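Long-range contact in adenylyltransferase and sulfurtransferase uba4 (Chaetomium thermophilum, PDB 6YUB), which probably activates sulfur-carrier proteins by adenylylation and passes sulfur to them, for tRNA wobble thiolation and molybdenum cofactor synthesis: residues 173-187 and 274-288. Residues are numbered along the deposited sequence; the frame is centred on the assembly and turned at random.
Sequences PQGVVNKKAAPCYRC and GRKKDCFACGENSTL. With ZN (zinc ion), chain E.
R275 is held at its root by A181, whose O accepts from R275 N at 2.9 Å. CB lies 3.9 Å from A181 CB and also meets A182 O. With CG anti to the backbone N (chi1 163°) and the chain bent at chi3 (-69°), CD passes V177 CG1 and the guanidinium slides between A181 CB over one face and C282 O over the other. NH1 grips two carbonyls of the type II turn 173-176: V176 O at 2.9 Å, in the carbonyl plane on a lone pair, and P173 O, from above its carbonyl plane. NH2 meets T172 O and a water that also donates to A182 O. Replacing R275 by alanine is likely to leave the P173 and V176 carbonyls without their shared donor and the turn freer to move. Within the same turn, Q174 NE2 donates in its amide plane to A281 O (2.8 Å) and L288 O (3.0 Å).

Four cysteine sulfurs bind the zinc, one CxxC pair from each segment: C184, C187, C279 and C282, with SG bonds of 2.2-2.3 Å. K276 N points almost straight (174°) at C187 SG, a second-shell bond. F280 CD2 sits over one face of the R186 guanidinium, off centre toward its rim, while R186 NH2 pairs with D143. This Cys4 zinc site of the ThiF-family domain joins the short helix 185-188 to the loop following strand 267-271, beside helix 135-148.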
# COMPACT_ATOMS: atom_id res chain seq x y z
N PRO B 173 -22.51 22.00 -7.47
CA PRO B 173 -23.55 21.73 -8.48
C PRO B 173 -22.99 21.71 -9.90
O PRO B 173 -22.03 22.40 -10.24
CB PRO B 173 -24.54 22.89 -8.28
CG PRO B 173 -24.36 23.30 -6.86
CD PRO B 173 -22.90 23.08 -6.54
N GLN B 174 -23.64 20.89 -10.73
CA GLN B 174 -23.28 20.78 -12.14
C GLN B 174 -23.33 22.14 -12.82
O GLN B 174 -24.27 22.92 -12.62
CB GLN B 174 -24.24 19.80 -12.82
CG GLN B 174 -23.94 19.48 -14.27
CD GLN B 174 -25.09 18.74 -14.94
OE1 GLN B 174 -26.25 18.91 -14.57
NE2 GLN B 174 -24.77 17.89 -15.91
N GLY B 175 -22.31 22.44 -13.62
CA GLY B 175 -22.28 23.65 -14.42
C GLY B 175 -21.64 24.86 -13.76
O GLY B 175 -21.34 25.83 -14.46
N VAL B 176 -21.44 24.84 -12.45
CA VAL B 176 -20.83 25.97 -11.75
C VAL B 176 -19.34 25.96 -12.03
O VAL B 176 -18.64 25.01 -11.66
CB VAL B 176 -21.12 25.91 -10.25
CG1 VAL B 176 -20.43 27.06 -9.52
CG2 VAL B 176 -22.63 25.94 -10.00
N VAL B 177 -18.84 27.01 -12.68
CA VAL B 177 -17.43 27.08 -13.04
C VAL B 177 -16.88 28.48 -12.80
O VAL B 177 -15.80 28.83 -13.30
CB VAL B 177 -17.22 26.67 -14.51
CG1 VAL B 177 -17.61 25.21 -14.72
CG2 VAL B 177 -18.03 27.57 -15.45
N ASN B 178 -17.61 29.30 -12.04
CA ASN B 178 -17.13 30.62 -11.65
C ASN B 178 -16.45 30.61 -10.28
O ASN B 178 -16.33 31.66 -9.65
CB ASN B 178 -18.29 31.62 -11.65
CG ASN B 178 -19.35 31.30 -10.62
OD1 ASN B 178 -19.56 30.14 -10.27
ND2 ASN B 178 -20.03 32.33 -10.13
N LYS B 179 -16.00 29.44 -9.83
CA LYS B 179 -15.30 29.31 -8.56
C LYS B 179 -14.50 28.01 -8.61
O LYS B 179 -14.71 27.16 -9.47
CB LYS B 179 -16.27 29.31 -7.37
CG LYS B 179 -17.38 28.27 -7.49
CD LYS B 179 -17.78 27.69 -6.13
CE LYS B 179 -18.58 28.68 -5.30
NZ LYS B 179 -19.14 28.04 -4.07
N LYS B 180 -13.57 27.88 -7.66
CA LYS B 180 -12.80 26.64 -7.56
C LYS B 180 -13.73 25.49 -7.18
O LYS B 180 -14.54 25.61 -6.26
CB LYS B 180 -11.69 26.79 -6.53
CG LYS B 180 -10.57 27.75 -6.95
CD LYS B 180 -9.25 27.35 -6.30
CE LYS B 180 -8.32 28.54 -6.14
NZ LYS B 180 -8.79 29.45 -5.05
N ALA B 181 -13.60 24.37 -7.88
CA ALA B 181 -14.46 23.23 -7.65
C ALA B 181 -13.68 21.95 -7.89
O ALA B 181 -12.77 21.91 -8.73
CB ALA B 181 -15.70 23.26 -8.56
N ALA B 182 -14.05 20.90 -7.15
CA ALA B 182 -13.38 19.62 -7.28
C ALA B 182 -13.76 18.95 -8.60
O ALA B 182 -14.85 19.18 -9.14
CB ALA B 182 -13.74 18.71 -6.11
N PRO B 183 -12.88 18.11 -9.14
CA PRO B 183 -13.19 17.45 -10.41
C PRO B 183 -14.11 16.26 -10.23
O PRO B 183 -14.31 15.74 -9.12
CB PRO B 183 -11.81 16.99 -10.90
CG PRO B 183 -11.05 16.71 -9.64
CD PRO B 183 -11.55 17.73 -8.62
N CYS B 184 -14.70 15.83 -11.35
CA CYS B 184 -15.38 14.55 -11.42
C CYS B 184 -14.45 13.55 -12.12
O CYS B 184 -13.34 13.88 -12.54
CB CYS B 184 -16.71 14.69 -12.16
SG CYS B 184 -16.62 14.36 -13.91
N TYR B 185 -14.92 12.30 -12.26
CA TYR B 185 -14.08 11.27 -12.85
C TYR B 185 -13.77 11.57 -14.32
O TYR B 185 -12.69 11.21 -14.81
CB TYR B 185 -14.73 9.90 -12.70
CG TYR B 185 -13.81 8.74 -13.01
CD1 TYR B 185 -12.90 8.28 -12.08
CD2 TYR B 185 -13.87 8.09 -14.24
CE1 TYR B 185 -12.05 7.21 -12.35
CE2 TYR B 185 -13.03 7.03 -14.53
CZ TYR B 185 -12.12 6.59 -13.59
OH TYR B 185 -11.29 5.54 -13.87
N ARG B 186 -14.70 12.21 -15.04
CA ARG B 186 -14.43 12.57 -16.42
C ARG B 186 -13.40 13.70 -16.50
O ARG B 186 -12.56 13.71 -17.41
CB ARG B 186 -15.72 12.99 -17.12
CG ARG B 186 -16.65 11.84 -17.45
CD ARG B 186 -17.95 12.35 -18.05
NE ARG B 186 -18.97 11.31 -18.14
CZ ARG B 186 -19.11 10.47 -19.16
NH1 ARG B 186 -18.30 10.55 -20.21
NH2 ARG B 186 -20.07 9.56 -19.14
N CYS B 187 -13.46 14.66 -15.57
CA CYS B 187 -12.46 15.72 -15.53
C CYS B 187 -11.05 15.15 -15.52
O CYS B 187 -10.12 15.77 -16.06
CB CYS B 187 -12.66 16.60 -14.30
SG CYS B 187 -14.14 17.63 -14.30
N GLY B 274 -8.55 20.80 -11.11
CA GLY B 274 -9.91 21.01 -10.65
C GLY B 274 -10.92 20.70 -11.74
O GLY B 274 -10.61 20.14 -12.79
N ARG B 275 -12.17 21.06 -11.46
CA ARG B 275 -13.24 20.88 -12.42
C ARG B 275 -12.89 21.54 -13.75
O ARG B 275 -12.47 22.70 -13.78
CB ARG B 275 -14.55 21.45 -11.87
CG ARG B 275 -15.62 21.68 -12.93
CD ARG B 275 -16.94 22.11 -12.28
NE ARG B 275 -17.54 21.02 -11.52
CZ ARG B 275 -18.63 21.14 -10.77
NH1 ARG B 275 -19.25 22.31 -10.68
NH2 ARG B 275 -19.10 20.09 -10.11
N LYS B 276 -13.05 20.80 -14.84
CA LYS B 276 -12.82 21.34 -16.17
C LYS B 276 -14.06 22.09 -16.64
O LYS B 276 -15.19 21.64 -16.46
CB LYS B 276 -12.47 20.23 -17.16
CG LYS B 276 -11.01 19.79 -17.09
CD LYS B 276 -10.66 18.81 -18.21
CE LYS B 276 -10.69 19.48 -19.58
NZ LYS B 276 -11.34 18.60 -20.60
N LYS B 277 -13.83 23.25 -17.26
CA LYS B 277 -14.95 24.09 -17.69
C LYS B 277 -15.76 23.42 -18.79
O LYS B 277 -16.95 23.69 -18.93
CB LYS B 277 -14.42 25.45 -18.17
CG LYS B 277 -15.51 26.50 -18.34
CD LYS B 277 -14.97 27.91 -18.20
CE LYS B 277 -14.08 28.31 -19.37
NZ LYS B 277 -13.92 29.79 -19.45
N ASP B 278 -15.14 22.53 -19.57
CA ASP B 278 -15.80 21.88 -20.69
C ASP B 278 -16.05 20.40 -20.45
O ASP B 278 -16.15 19.61 -21.39
CB ASP B 278 -14.98 22.06 -21.97
CG ASP B 278 -13.66 21.30 -21.92
OD1 ASP B 278 -13.16 21.06 -20.80
OD2 ASP B 278 -13.14 20.96 -23.00
N CYS B 279 -16.16 19.99 -19.18
CA CYS B 279 -16.37 18.59 -18.87
C CYS B 279 -17.76 18.16 -19.31
O CYS B 279 -18.75 18.84 -19.03
CB CYS B 279 -16.19 18.32 -17.38
SG CYS B 279 -16.77 16.67 -16.90
N PHE B 280 -17.83 17.01 -19.99
CA PHE B 280 -19.11 16.50 -20.47
C PHE B 280 -20.16 16.44 -19.37
O PHE B 280 -21.34 16.70 -19.61
CB PHE B 280 -18.91 15.10 -21.08
CG PHE B 280 -20.18 14.38 -21.41
CD1 PHE B 280 -20.85 14.64 -22.59
CD2 PHE B 280 -20.70 13.43 -20.55
CE1 PHE B 280 -22.03 13.98 -22.90
CE2 PHE B 280 -21.88 12.77 -20.85
CZ PHE B 280 -22.54 13.04 -22.03
N ALA B 281 -19.74 16.13 -18.14
CA ALA B 281 -20.67 15.86 -17.05
C ALA B 281 -20.86 17.05 -16.11
O ALA B 281 -22.00 17.43 -15.83
CB ALA B 281 -20.19 14.64 -16.24
N CYS B 282 -19.77 17.64 -15.61
CA CYS B 282 -19.86 18.70 -14.62
C CYS B 282 -19.50 20.07 -15.18
O CYS B 282 -19.57 21.06 -14.44
CB CYS B 282 -18.95 18.38 -13.42
SG CYS B 282 -17.19 18.17 -13.79
N GLY B 283 -19.14 20.17 -16.45
CA GLY B 283 -18.69 21.41 -17.02
C GLY B 283 -19.82 22.35 -17.39
O GLY B 283 -21.00 22.08 -17.18
N GLU B 284 -19.43 23.49 -17.97
CA GLU B 284 -20.39 24.48 -18.43
C GLU B 284 -21.23 23.91 -19.56
O GLU B 284 -20.74 23.14 -20.40
CB GLU B 284 -19.66 25.74 -18.88
CG GLU B 284 -20.53 26.98 -19.00
CD GLU B 284 -19.71 28.24 -19.24
OE1 GLU B 284 -18.81 28.20 -20.12
OE2 GLU B 284 -19.95 29.25 -18.56
N ASN B 285 -22.51 24.28 -19.59
CA ASN B 285 -23.43 23.88 -20.65
C ASN B 285 -23.58 22.36 -20.74
O ASN B 285 -23.91 21.81 -21.80
CB ASN B 285 -22.97 24.43 -22.01
CG ASN B 285 -22.86 25.93 -22.02
OD1 ASN B 285 -23.70 26.62 -21.43
ND2 ASN B 285 -21.83 26.45 -22.67
N SER B 286 -23.34 21.66 -19.63
CA SER B 286 -23.52 20.22 -19.61
C SER B 286 -24.96 19.87 -19.98
O SER B 286 -25.91 20.51 -19.52
CB SER B 286 -23.17 19.65 -18.24
OG SER B 286 -23.22 18.23 -18.26
N THR B 287 -25.11 18.84 -20.80
CA THR B 287 -26.43 18.32 -21.17
C THR B 287 -26.71 16.96 -20.52
O THR B 287 -27.73 16.34 -20.83
CB THR B 287 -26.56 18.22 -22.69
OG1 THR B 287 -25.39 17.58 -23.23
CG2 THR B 287 -26.72 19.61 -23.30
N LEU B 288 -25.82 16.50 -19.64
CA LEU B 288 -26.07 15.28 -18.89
C LEU B 288 -27.18 15.52 -17.88
O LEU B 288 -27.19 16.54 -17.17
CB LEU B 288 -24.79 14.83 -18.18
CG LEU B 288 -24.90 13.78 -17.09
CD1 LEU B 288 -25.26 12.42 -17.66
CD2 LEU B 288 -23.60 13.70 -16.29
ZN ZN E . -16.10 16.47 -14.67
O HOH W 1 -16.82 17.83 -10.44